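Local coordinates for tyrosine aminotransferase (Leishmania infantum, PDB 4IX8), which probably transfers the amino group of tyrosine to 2-oxoglutarate, using pyridoxal 5'-phosphate as its cofactor, at residues Gln148-Ala153 against Leu275-Thr280; Asn139-Ser144 against Gly309-Thr314. All blocks are in the same frame, centred on the assembly; numbering follows the deposited sequence.

Both contacts attach a helix to the same mixed sheet, and in both the touching atoms are carbon. Contact 1 lies deep in the chain and joins helix 145-157 to an interior strand, with all five of its touching residues buried. Contact 2 sits farther out, at the edge strand 140-143, where helix 304-313 packs; Glu-311 there is partly exposed, and a hydroxyl-to-carbonyl bond inside segment 309-314 adds a polar element that contact 1 lacks. Strand 140-143 leads directly into helix 145-157, and the two contacts touch: Ala-149 packs on Thr-143, and Leu-152 on Leu-313. Both also reach the second subunit.

Contact 1: residues Gln148-Ala153 against Leu275-Thr280; sequences QAIVLA and LILGGT
Leu-277 presents its two methyls to neighbouring residues of the helix: CD1 meets Ile-150 CG1 at 3.7 Å, the two side chains crossing at about a right angle, and CD2 meets Ala-149 CB at 4.1 Å. One helical turn on, Ala-153 CB faces Leu-275 CD2 at 3.2 Å, shorter than a relaxed methyl pair, so the fine placement of that methyl is doubtful. With CG trans to its backbone N (chi1 -174°), Leu-275 carries CD2 up to Ala-153. Small alanines one turn apart let the helix lie close, its axis 9.3 Å from that of the strand and nearly antiparallel to it (162°). In the next shell, Tyr-174 of helix 173-181 touches both Ile-150 and Leu-277, and Ser-294 of strand 292-297 lies against both leucines. Backbone bonds to Leu-246, Ser-248 and Glu-250 fix the strand on one flank, and Ile-295 pairs with Ile-276 on the other. This is helix-on-sheet packing in the large domain of the fold-type I aminotransferases; the chain continues from this strand toward Lys-282, the predicted pyridoxal phosphate lysine.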
loop_
_atom_site.group_PDB
_atom_site.type_symbol
_atom_site.label_atom_id
_atom_site.label_comp_id
_atom_site.label_asym_id
_atom_site.label_seq_id
_atom_site.Cartn_x
_atom_site.Cartn_y
_atom_site.Cartn_z
ATOM N N GLN A 148 -4.830 2.559 2.239
ATOM C CA GLN A 148 -3.963 3.683 1.878
ATOM C C GLN A 148 -4.760 4.988 1.878
ATOM O O GLN A 148 -4.254 6.052 2.280
ATOM C CB GLN A 148 -3.309 3.506 0.493
ATOM C CG GLN A 148 -2.134 4.521 0.314
ATOM C CD GLN A 148 -1.795 4.862 -1.127
ATOM O OE1 GLN A 148 -2.526 4.536 -2.061
ATOM N NE2 GLN A 148 -0.665 5.501 -1.310
ATOM N N ALA A 149 -6.021 4.915 1.443
ATOM C CA ALA A 149 -6.837 6.123 1.416
ATOM C C ALA A 149 -6.921 6.727 2.810
ATOM O O ALA A 149 -6.895 7.960 2.958
ATOM C CB ALA A 149 -8.207 5.836 0.900
ATOM N N ILE A 150 -6.934 5.870 3.822
ATOM C CA ILE A 150 -6.951 6.330 5.206
ATOM C C ILE A 150 -5.641 6.978 5.586
ATOM O O ILE A 150 -5.624 8.008 6.207
ATOM C CB ILE A 150 -7.241 5.193 6.146
ATOM C CG1 ILE A 150 -8.712 4.776 5.965
ATOM C CG2 ILE A 150 -6.997 5.609 7.604
ATOM C CD1 ILE A 150 -9.119 3.436 6.678
ATOM N N VAL A 151 -4.528 6.351 5.226
ATOM C CA VAL A 151 -3.226 6.958 5.458
ATOM C C VAL A 151 -3.135 8.331 4.831
ATOM O O VAL A 151 -2.735 9.288 5.483
ATOM C CB VAL A 151 -2.098 6.088 4.890
ATOM C CG1 VAL A 151 -0.730 6.844 4.953
ATOM C CG2 VAL A 151 -2.040 4.791 5.665
ATOM N N LEU A 152 -3.472 8.420 3.545
ATOM C CA LEU A 152 -3.341 9.683 2.826
ATOM C C LEU A 152 -4.246 10.750 3.418
ATOM O O LEU A 152 -3.846 11.884 3.602
ATOM C CB LEU A 152 -3.692 9.489 1.355
ATOM C CG LEU A 152 -2.724 8.624 0.595
ATOM C CD1 LEU A 152 -3.339 8.257 -0.729
ATOM C CD2 LEU A 152 -1.368 9.308 0.409
ATOM N N ALA A 153 -5.475 10.389 3.745
ATOM C CA ALA A 153 -6.397 11.372 4.291
ATOM C C ALA A 153 -5.867 11.958 5.606
ATOM O O ALA A 153 -5.854 13.179 5.799
ATOM C CB ALA A 153 -7.784 10.754 4.493
ATOM N N LEU A 275 -14.766 13.913 2.788
ATOM C CA LEU A 275 -13.901 12.980 2.051
ATOM C C LEU A 275 -14.476 11.554 2.182
ATOM O O LEU A 275 -14.538 10.969 3.260
ATOM C CB LEU A 275 -12.464 13.042 2.566
ATOM C CG LEU A 275 -11.417 12.235 1.811
ATOM C CD1 LEU A 275 -11.083 12.894 0.497
ATOM C CD2 LEU A 275 -10.152 11.964 2.669
ATOM N N ILE A 276 -14.916 11.015 1.069
ATOM C CA ILE A 276 -15.551 9.713 1.027
ATOM C C ILE A 276 -14.526 8.676 0.640
ATOM O O ILE A 276 -13.841 8.848 -0.353
ATOM C CB ILE A 276 -16.671 9.713 0.032
ATOM C CG1 ILE A 276 -17.692 10.762 0.441
ATOM C CG2 ILE A 276 -17.307 8.353 -0.057
ATOM C CD1 ILE A 276 -18.777 10.938 -0.514
ATOM N N LEU A 277 -14.428 7.608 1.429
ATOM C CA LEU A 277 -13.532 6.477 1.144
ATOM C C LEU A 277 -14.418 5.326 0.706
ATOM O O LEU A 277 -15.448 5.082 1.315
ATOM C CB LEU A 277 -12.701 6.096 2.370
ATOM C CG LEU A 277 -12.122 7.306 3.128
ATOM C CD1 LEU A 277 -11.235 6.866 4.265
ATOM C CD2 LEU A 277 -11.333 8.207 2.174
ATOM N N GLY A 278 -14.034 4.637 -0.367
ATOM C CA GLY A 278 -14.831 3.556 -0.907
ATOM C C GLY A 278 -13.988 2.754 -1.855
ATOM O O GLY A 278 -12.788 3.012 -1.958
ATOM N N GLY A 279 -14.596 1.766 -2.511
ATOM C CA GLY A 279 -13.887 0.904 -3.426
ATOM C C GLY A 279 -14.696 -0.344 -3.747
ATOM O O GLY A 279 -15.893 -0.434 -3.423
ATOM N N THR A 280 -14.028 -1.344 -4.322
ATOM C CA THR A 280 -14.697 -2.549 -4.767
ATOM C C THR A 280 -14.298 -3.748 -3.928
ATOM O O THR A 280 -14.828 -4.801 -4.137
ATOM C CB THR A 280 -14.368 -2.905 -6.228
ATOM O OG1 THR A 280 -12.970 -3.207 -6.329
ATOM C CG2 THR A 280 -14.744 -1.780 -7.197
#

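Contact 2: residues Asn139-Ser144 against Gly309-Thr314; sequences NVIITS and GMERLT
Ile-141 reaches from the edge strand to Met-310, Glu-311 and Thr-314 of segment 309-314. Its CB is directed at that segment and sends out two branches. The short one, CG2, lies trans to the backbone N and meets Thr-314 CG2 at 3.9 Å, methyl against methyl. The longer branch starts at CG1, beside the backbone N, and runs on extended (chi2 174°) to CD1. This end methyl touches two consecutive residues, Met-310 CB at 3.7 Å and Glu-311 CG at 4.1 Å, and so rests on the aliphatic root of the glutamate rather than on its carboxylate.

Thr-314 is turned so that its methyl faces the isoleucine while OG1 donates to Glu-311 O at 2.7 Å. The donor stands 17° off the carbonyl plane, with a C=O...OG1 angle of 142°. Thr-314 N also binds that carbonyl, at 3.2 Å, so one oxygen takes two donors from a single residue. OG1 is bonded to Thr-108 OG1 as well.

Around these side chains, the backbone of Ile-141 pairs with Ser-294 of strand 292-297, and Val-109 touches both Glu-311 and Thr-314. Arg-312 packs on Gln-47 and Leu-313 on Thr-49 of the second subunit, and Ser-144 on its Ile-317, so both segments also border that subunit.

Between the two segments the direct contacts are apolar, carbon against carbon, while the buried threonine hydroxyl is satisfied by Glu-311 O and by Thr-108, and the same residue turns its methyl to the strand.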
loop_
_atom_site.group_PDB
_atom_site.type_symbol
_atom_site.label_atom_id
_atom_site.label_comp_id
_atom_site.label_asym_id
_atom_site.label_seq_id
_atom_site.Cartn_x
_atom_site.Cartn_y
_atom_site.Cartn_z
ATOM N N ASN A 139 -11.258 15.476 -8.171
ATOM C CA ASN A 139 -11.221 15.297 -6.700
ATOM C C ASN A 139 -11.266 13.851 -6.245
ATOM O O ASN A 139 -11.489 13.569 -5.056
ATOM C CB ASN A 139 -12.406 16.025 -6.057
ATOM C CG ASN A 139 -12.339 17.519 -6.273
ATOM O OD1 ASN A 139 -11.265 18.096 -6.272
ATOM N ND2 ASN A 139 -13.475 18.136 -6.522
ATOM N N VAL A 140 -11.031 12.952 -7.195
ATOM C CA VAL A 140 -10.902 11.531 -6.926
ATOM C C VAL A 140 -9.437 11.124 -6.907
ATOM O O VAL A 140 -8.688 11.454 -7.819
ATOM C CB VAL A 140 -11.612 10.651 -8.025
ATOM C CG1 VAL A 140 -11.398 9.162 -7.741
ATOM C CG2 VAL A 140 -13.079 10.954 -8.104
ATOM N N ILE A 141 -9.071 10.307 -5.924
ATOM C CA ILE A 141 -7.739 9.744 -5.864
ATOM C C ILE A 141 -7.849 8.232 -5.765
ATOM O O ILE A 141 -8.594 7.710 -4.936
ATOM C CB ILE A 141 -6.918 10.299 -4.671
ATOM C CG1 ILE A 141 -6.758 11.809 -4.801
ATOM C CG2 ILE A 141 -5.541 9.662 -4.650
ATOM C CD1 ILE A 141 -6.101 12.473 -3.636
ATOM N N ILE A 142 -7.114 7.536 -6.639
ATOM C CA ILE A 142 -7.080 6.100 -6.600
ATOM C C ILE A 142 -5.969 5.704 -5.618
ATOM O O ILE A 142 -4.870 6.245 -5.653
ATOM C CB ILE A 142 -6.835 5.493 -7.984
ATOM C CG1 ILE A 142 -7.852 6.032 -8.993
ATOM C CG2 ILE A 142 -6.917 3.959 -7.924
ATOM C CD1 ILE A 142 -9.308 5.840 -8.584
ATOM N N THR A 143 -6.302 4.782 -4.719
ATOM C CA THR A 143 -5.452 4.417 -3.590
ATOM C C THR A 143 -5.222 2.912 -3.522
ATOM O O THR A 143 -5.995 2.138 -4.095
ATOM C CB THR A 143 -6.078 4.866 -2.245
ATOM O OG1 THR A 143 -7.381 4.247 -2.072
ATOM C CG2 THR A 143 -6.229 6.374 -2.184
ATOM N N SER A 144 -4.191 2.498 -2.788
ATOM C CA SER A 144 -3.855 1.085 -2.667
ATOM C C SER A 144 -4.724 0.463 -1.562
ATOM O O SER A 144 -4.272 0.190 -0.438
ATOM C CB SER A 144 -2.358 0.904 -2.402
ATOM O OG SER A 144 -2.015 -0.470 -2.227
ATOM N N GLY A 309 -2.271 18.132 -0.757
ATOM C CA GLY A 309 -1.440 17.349 0.143
ATOM C C GLY A 309 -1.537 15.842 -0.114
ATOM O O GLY A 309 -0.520 15.146 -0.236
ATOM N N MET A 310 -2.761 15.344 -0.244
ATOM C CA MET A 310 -2.975 13.898 -0.500
ATOM C C MET A 310 -2.315 13.482 -1.813
ATOM O O MET A 310 -1.583 12.484 -1.884
ATOM C CB MET A 310 -4.464 13.590 -0.517
ATOM C CG MET A 310 -5.055 13.734 0.829
ATOM S SD MET A 310 -6.718 13.005 0.961
ATOM C CE MET A 310 -7.770 14.273 0.197
ATOM N N GLU A 311 -2.491 14.324 -2.818
ATOM C CA GLU A 311 -1.880 14.093 -4.104
ATOM C C GLU A 311 -0.390 13.997 -4.010
ATOM O O GLU A 311 0.233 13.105 -4.588
ATOM C CB GLU A 311 -2.232 15.196 -5.069
ATOM C CG GLU A 311 -3.657 15.186 -5.489
ATOM C CD GLU A 311 -3.935 16.193 -6.593
ATOM O OE1 GLU A 311 -3.110 16.236 -7.545
ATOM O OE2 GLU A 311 -4.965 16.912 -6.521
ATOM N N ARG A 312 0.195 14.946 -3.317
ATOM C CA ARG A 312 1.631 14.926 -3.181
ATOM C C ARG A 312 2.094 13.639 -2.548
ATOM O O ARG A 312 3.107 13.067 -2.977
ATOM C CB ARG A 312 2.133 16.098 -2.335
ATOM C CG ARG A 312 2.005 17.397 -3.018
ATOM C CD ARG A 312 2.699 18.488 -2.211
ATOM N NE ARG A 312 2.546 19.759 -2.916
ATOM C CZ ARG A 312 3.087 20.904 -2.549
ATOM N NH1 ARG A 312 3.819 20.974 -1.446
ATOM N NH2 ARG A 312 2.874 21.979 -3.284
ATOM N N LEU A 313 1.355 13.198 -1.533
ATOM C CA LEU A 313 1.726 12.004 -0.764
ATOM C C LEU A 313 1.521 10.671 -1.519
ATOM O O LEU A 313 2.148 9.666 -1.164
ATOM C CB LEU A 313 0.939 11.956 0.553
ATOM C CG LEU A 313 1.353 12.978 1.629
ATOM C CD1 LEU A 313 0.537 12.776 2.893
ATOM C CD2 LEU A 313 2.799 12.864 1.981
ATOM N N THR A 314 0.760 10.669 -2.607
ATOM C CA THR A 314 0.699 9.462 -3.437
ATOM C C THR A 314 2.035 9.196 -4.094
ATOM O O THR A 314 2.294 8.097 -4.588
ATOM C CB THR A 314 -0.344 9.558 -4.545
ATOM O OG1 THR A 314 0.006 10.611 -5.462
ATOM C CG2 THR A 314 -1.701 9.795 -3.976
#